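Local atomic coordinates of response regulator (Helicobacter pylori, PDB entry 2PLN), a protein that probably regulates transcription as an orphan response regulator, represented here by its N-terminal receiver domain. Residues Leu23-Ser28 and Met67-Asn72; Leu90-Asn95 and Lys115-Ile120. All coordinates share one frame; numbering follows the deposited sequence.

Contact 1 of 2, residues Leu23-Ser28 and Met67-Asn72; sequences LIEKNS and MVSDKN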
loop_
_atom_site.group_PDB
_atom_site.type_symbol
_atom_site.label_atom_id
_atom_site.label_comp_id
_atom_site.label_asym_id
_atom_site.label_seq_id
_atom_site.Cartn_x
_atom_site.Cartn_y
_atom_site.Cartn_z
ATOM N N LEU A 23 15.643 -6.641 -4.154
ATOM C CA LEU A 23 14.596 -7.659 -4.007
ATOM C C LEU A 23 15.204 -8.790 -3.237
ATOM O O LEU A 23 16.147 -9.419 -3.721
ATOM C CB LEU A 23 14.104 -8.179 -5.379
ATOM C CG LEU A 23 13.485 -7.173 -6.357
ATOM C CD1 LEU A 23 13.325 -7.713 -7.821
ATOM C CD2 LEU A 23 12.151 -6.597 -5.823
ATOM N N ILE A 24 14.702 -9.026 -2.025
ATOM C CA ILE A 24 15.128 -10.204 -1.255
ATOM C C ILE A 24 14.090 -11.289 -1.466
ATOM O O ILE A 24 12.990 -11.204 -0.969
ATOM C CB ILE A 24 15.371 -9.873 0.226
ATOM C CG1 ILE A 24 16.456 -8.767 0.337
ATOM C CG2 ILE A 24 15.748 -11.186 1.025
ATOM C CD1 ILE A 24 16.519 -8.033 1.674
ATOM N N GLU A 25 14.464 -12.308 -2.231
ATOM C CA GLU A 25 13.513 -13.275 -2.756
ATOM C C GLU A 25 14.251 -14.593 -3.057
ATOM O O GLU A 25 15.197 -14.635 -3.872
ATOM C CB GLU A 25 12.850 -12.711 -4.013
ATOM C CG GLU A 25 11.891 -13.674 -4.722
ATOM C CD GLU A 25 10.843 -14.291 -3.780
ATOM O OE1 GLU A 25 10.949 -15.514 -3.507
ATOM O OE2 GLU A 25 9.922 -13.564 -3.297
ATOM N N LYS A 26 13.823 -15.631 -2.354
ATOM C CA LYS A 26 14.413 -16.983 -2.384
ATOM C C LYS A 26 14.178 -17.662 -3.729
ATOM O O LYS A 26 14.998 -18.480 -4.179
ATOM C CB LYS A 26 13.737 -17.795 -1.266
ATOM C CG LYS A 26 14.219 -19.209 -1.024
ATOM C CD LYS A 26 13.280 -19.894 -0.045
ATOM C CE LYS A 26 13.555 -21.397 0.046
ATOM N NZ LYS A 26 13.397 -22.077 -1.284
ATOM N N ASN A 27 13.064 -17.325 -4.372
ATOM C CA ASN A 27 12.669 -17.942 -5.625
ATOM C C ASN A 27 13.295 -17.203 -6.806
ATOM O O ASN A 27 12.848 -16.122 -7.193
ATOM C CB ASN A 27 11.144 -17.996 -5.681
ATOM C CG ASN A 27 10.598 -18.605 -6.956
ATOM O OD1 ASN A 27 9.412 -18.930 -7.029
ATOM N ND2 ASN A 27 11.421 -18.751 -7.947
ATOM N N SER A 28 14.354 -17.775 -7.386
ATOM C CA SER A 28 15.155 -17.007 -8.361
ATOM C C SER A 28 14.405 -16.699 -9.654
ATOM O O SER A 28 14.641 -15.667 -10.292
ATOM C CB SER A 28 16.485 -17.700 -8.672
ATOM O OG SER A 28 16.257 -18.853 -9.459
HETATM N N MSE A 67 12.172 -4.739 -1.294
HETATM C CA MSE A 67 11.073 -5.645 -1.033
HETATM C C MSE A 67 11.620 -6.951 -0.492
HETATM O O MSE A 67 12.520 -7.554 -1.085
HETATM C CB MSE A 67 10.235 -5.911 -2.285
HETATM C CG MSE A 67 8.960 -6.667 -1.918
HETATM SE SE MSE A 67 7.609 -6.666 -3.289
HETATM C CE MSE A 67 8.656 -7.374 -4.743
ATOM N N VAL A 68 11.097 -7.382 0.645
ATOM C CA VAL A 68 11.660 -8.544 1.333
ATOM C C VAL A 68 10.577 -9.584 1.572
ATOM O O VAL A 68 9.492 -9.259 2.061
ATOM C CB VAL A 68 12.383 -8.145 2.655
ATOM C CG1 VAL A 68 11.494 -7.286 3.598
ATOM C CG2 VAL A 68 12.914 -9.367 3.404
ATOM N N SER A 69 10.877 -10.812 1.167
ATOM C CA SER A 69 10.113 -12.014 1.528
ATOM C C SER A 69 11.102 -12.897 2.214
ATOM O O SER A 69 12.059 -13.359 1.588
ATOM C CB SER A 69 9.620 -12.767 0.298
ATOM O OG SER A 69 9.025 -11.897 -0.616
ATOM N N ASP A 70 10.893 -13.101 3.503
ATOM C CA ASP A 70 11.763 -13.909 4.330
ATOM C C ASP A 70 11.016 -14.168 5.643
ATOM O O ASP A 70 10.166 -13.381 6.051
ATOM C CB ASP A 70 13.034 -13.136 4.635
ATOM C CG ASP A 70 14.102 -13.996 5.286
ATOM O OD1 ASP A 70 14.219 -13.964 6.534
ATOM O OD2 ASP A 70 14.870 -14.713 4.615
ATOM N N LYS A 71 11.365 -15.259 6.320
ATOM C CA LYS A 71 10.762 -15.593 7.611
ATOM C C LYS A 71 11.050 -14.550 8.678
ATOM O O LYS A 71 10.200 -14.284 9.530
ATOM C CB LYS A 71 11.253 -16.965 8.107
ATOM C CG LYS A 71 10.934 -18.145 7.180
ATOM C CD LYS A 71 11.142 -19.506 7.877
ATOM C CE LYS A 71 12.474 -19.606 8.636
ATOM N NZ LYS A 71 13.653 -19.685 7.721
ATOM N N ASN A 72 12.259 -13.998 8.664
ATOM C CA ASN A 72 12.684 -13.014 9.668
ATOM C C ASN A 72 12.548 -11.593 9.148
ATOM O O ASN A 72 13.368 -10.704 9.485
ATOM C CB ASN A 72 14.151 -13.250 10.074
ATOM C CG ASN A 72 14.414 -14.653 10.570
ATOM O OD1 ASN A 72 13.683 -15.182 11.406
ATOM N ND2 ASN A 72 15.496 -15.253 10.082
HETATM O O HOH W 1 10.827 -9.833 -2.298
HETATM O O HOH W 2 12.071 -15.113 -0.107
#
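Leu23 and Met67, a selenomethionine, cross obliquely on one face of the sheet, while Ile24 and Val68 lie side by side and point the same way on the other. On the first face, CD2 of Leu23 meets the terminal CE of Met67 at 3.7 Å, the Met67 chain being bent at chi3 (55°). On the second, Ile24 CB packs against Val68 CG2 at 4.0 Å, that methyl lying anti to its backbone N. Two backbone bonds set the parallel register: Ile24 N to Met67 O (2.8 Å) and Ser69 N to Ile24 O (3.0 Å). Next along the chain, Glu25 is bent at chi2 (51°), which sets CD; OE2 comes to Ser69 OG in a weak and unsettled hydrogen bond at 3.3 Å and has its stronger partner in Lys115 NZ, a salt bridge. Glu25 OE1 accepts from Asn27 N at 2.9 Å through its anti lone pair. Ser69 follows strand 65-68, at a position that probably corresponds to the phosphoacceptor aspartate of canonical receiver domains. Strand 20-24 lies between 44-48 and 65-68; Ile34 of helix 28-40 packs on Leu23 and Met67, and Phe76 of helix 73-83 on Ile24 and Val68.

Contact 2 of 2, residues Leu90-Asn95 and Lys115-Ile120; sequences LVSSDN and KPYRSI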
loop_
_atom_site.group_PDB
_atom_site.type_symbol
_atom_site.label_atom_id
_atom_site.label_comp_id
_atom_site.label_asym_id
_atom_site.label_seq_id
_atom_site.Cartn_x
_atom_site.Cartn_y
_atom_site.Cartn_z
ATOM N N LEU A 90 8.975 -2.722 1.609
ATOM C CA LEU A 90 7.758 -3.511 1.288
ATOM C C LEU A 90 7.993 -4.918 1.771
ATOM O O LEU A 90 9.042 -5.512 1.491
ATOM C CB LEU A 90 7.473 -3.545 -0.223
ATOM C CG LEU A 90 7.593 -2.237 -1.033
ATOM C CD1 LEU A 90 7.076 -2.428 -2.467
ATOM C CD2 LEU A 90 6.829 -1.055 -0.328
ATOM N N VAL A 91 7.043 -5.436 2.533
ATOM C CA VAL A 91 7.128 -6.807 3.049
ATOM C C VAL A 91 6.164 -7.599 2.199
ATOM O O VAL A 91 5.013 -7.213 2.032
ATOM C CB VAL A 91 6.674 -6.871 4.542
ATOM C CG1 VAL A 91 6.503 -8.303 5.007
ATOM C CG2 VAL A 91 7.684 -6.144 5.440
ATOM N N SER A 92 6.637 -8.718 1.665
ATOM C CA SER A 92 5.803 -9.612 0.888
ATOM C C SER A 92 5.835 -11.009 1.558
ATOM O O SER A 92 6.894 -11.460 2.028
ATOM C CB SER A 92 6.332 -9.566 -0.556
ATOM O OG SER A 92 5.964 -10.694 -1.299
ATOM N N SER A 93 4.683 -11.674 1.639
ATOM C CA SER A 93 4.561 -12.933 2.428
ATOM C C SER A 93 3.744 -14.026 1.708
ATOM O O SER A 93 2.672 -13.757 1.202
ATOM C CB SER A 93 3.947 -12.620 3.803
ATOM O OG SER A 93 3.861 -13.776 4.628
ATOM N N ASP A 94 4.270 -15.250 1.665
ATOM C CA ASP A 94 3.532 -16.414 1.132
ATOM C C ASP A 94 2.618 -17.039 2.203
ATOM O O ASP A 94 1.817 -17.958 1.918
ATOM C CB ASP A 94 4.527 -17.477 0.661
ATOM C CG ASP A 94 5.449 -17.903 1.770
ATOM O OD1 ASP A 94 4.933 -18.370 2.815
ATOM O OD2 ASP A 94 6.693 -17.766 1.722
ATOM N N ASN A 95 2.763 -16.587 3.447
ATOM C CA ASN A 95 1.782 -16.940 4.472
ATOM C C ASN A 95 1.294 -15.696 5.192
ATOM O O ASN A 95 1.675 -15.470 6.345
ATOM C CB ASN A 95 2.331 -17.954 5.486
ATOM C CG ASN A 95 1.237 -18.495 6.438
ATOM O OD1 ASN A 95 0.064 -18.668 6.056
ATOM N ND2 ASN A 95 1.628 -18.764 7.676
ATOM N N LYS A 115 1.714 -12.935 -1.219
ATOM C CA LYS A 115 2.129 -13.764 -2.342
ATOM C C LYS A 115 1.174 -14.954 -2.416
ATOM O O LYS A 115 0.711 -15.443 -1.369
ATOM C CB LYS A 115 3.539 -14.287 -2.121
ATOM C CG LYS A 115 4.579 -13.200 -2.185
ATOM C CD LYS A 115 5.941 -13.744 -1.810
ATOM C CE LYS A 115 6.631 -14.331 -3.000
ATOM N NZ LYS A 115 7.882 -15.004 -2.526
ATOM N N PRO A 116 0.892 -15.451 -3.618
ATOM C CA PRO A 116 1.400 -14.920 -4.914
ATOM C C PRO A 116 0.856 -13.566 -5.367
ATOM O O PRO A 116 -0.265 -13.201 -5.005
ATOM C CB PRO A 116 1.023 -16.024 -5.923
ATOM C CG PRO A 116 -0.015 -16.843 -5.266
ATOM C CD PRO A 116 0.080 -16.672 -3.780
ATOM N N TYR A 117 1.645 -12.826 -6.156
ATOM C CA TYR A 117 1.257 -11.494 -6.654
ATOM C C TYR A 117 0.112 -11.538 -7.679
ATOM O O TYR A 117 -0.063 -12.541 -8.376
ATOM C CB TYR A 117 2.470 -10.739 -7.239
ATOM C CG TYR A 117 3.646 -10.654 -6.299
ATOM C CD1 TYR A 117 4.814 -11.395 -6.522
ATOM C CD2 TYR A 117 3.582 -9.863 -5.162
ATOM C CE1 TYR A 117 5.878 -11.333 -5.644
ATOM C CE2 TYR A 117 4.653 -9.789 -4.286
ATOM C CZ TYR A 117 5.792 -10.518 -4.522
ATOM O OH TYR A 117 6.828 -10.422 -3.622
ATOM N N ARG A 118 -0.655 -10.442 -7.776
ATOM C CA ARG A 118 -1.762 -10.338 -8.739
ATOM C C ARG A 118 -1.240 -10.524 -10.164
ATOM O O ARG A 118 -1.856 -11.210 -11.000
ATOM C CB ARG A 118 -2.499 -8.997 -8.597
ATOM C CG ARG A 118 -3.924 -9.017 -9.144
ATOM C CD ARG A 118 -4.898 -8.053 -8.473
ATOM N NE ARG A 118 -5.404 -8.556 -7.192
ATOM C CZ ARG A 118 -4.968 -8.153 -5.998
ATOM N NH1 ARG A 118 -4.017 -7.234 -5.911
ATOM N NH2 ARG A 118 -5.480 -8.658 -4.881
ATOM N N SER A 119 -0.089 -9.913 -10.417
ATOM C CA SER A 119 0.625 -9.960 -11.690
ATOM C C SER A 119 1.892 -9.163 -11.493
ATOM O O SER A 119 1.966 -8.302 -10.576
ATOM C CB SER A 119 -0.209 -9.385 -12.858
ATOM O OG SER A 119 -0.115 -7.981 -13.034
ATOM N N ILE A 120 2.880 -9.422 -12.344
ATOM C CA ILE A 120 4.091 -8.574 -12.356
ATOM C C ILE A 120 3.744 -7.098 -12.630
ATOM O O ILE A 120 4.243 -6.218 -11.919
ATOM C CB ILE A 120 5.151 -9.124 -13.348
ATOM C CG1 ILE A 120 5.653 -10.498 -12.898
ATOM C CG2 ILE A 120 6.253 -8.066 -13.608
ATOM C CD1 ILE A 120 6.412 -10.561 -11.592
#
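Ser92 and Tyr117 meet through their hydroxyls, and Lys115 runs past the same serine. The polar contacts come first: Ser92 OG and Tyr117 OH share a hydrogen bond modelled at a very short 2.5 Å, a length to be read with care, with the direction of the proton left open. OG stands anti to its backbone N (chi1 158°) and approaches the tyrosine ring obliquely. One backbone bond, Lys115 N to Ser93 O at 2.7 Å, is nearly straight at its hydrogen (171°), although the donor sits well above the plane of the carbonyl. Ser93 OG accepts from Asn95 N at 3.2 Å in an ST turn that carries the chain away from the strand, and it also bonds Glu100.

The van der Waals contacts belong to the lysine chain. Its CG and CD lie close beside Ser92 OG, and its CB packs against Asp94 CA at 3.9 Å. The chain bends at chi3 (86°), and NZ makes its salt bridge to Glu25. Lys115 and the cis Pro116 probably correspond to the conserved Lys-Pro pair of receiver domains, and Ser92 to the conserved Ser/Thr near the end of the matching strand. Strand 88-93 lies between 65-68 and 111-114; the loop of Lys115 leads from the latter to helix 120-130, Tyr117 rests on Leu30 and Ile34 of helix 28-40, and Arg118 salt-bridges Glu101 of the second subunit.

In the fold
Contact 1 is buried and contact 2 lies at the surface, yet both close the same end of one parallel sheet, with strands 65-68 and 88-93 as neighbours. Contact 1 pairs two adjacent strands, with apolar side chains on both faces; contact 2 joins a strand end to the loop after the last strand, through one hydroxyl pair, one backbone bond and a lysine chain. Their centres are about 10 Å apart, and the salt bridge from Lys115 NZ to Glu25 OE2, at 2.6 Å, links them directly. Together they lie at the C-terminal ends of the strands, where canonical receiver domains hold their phosphorylation pocket. Only contact 2 also reaches the second subunit.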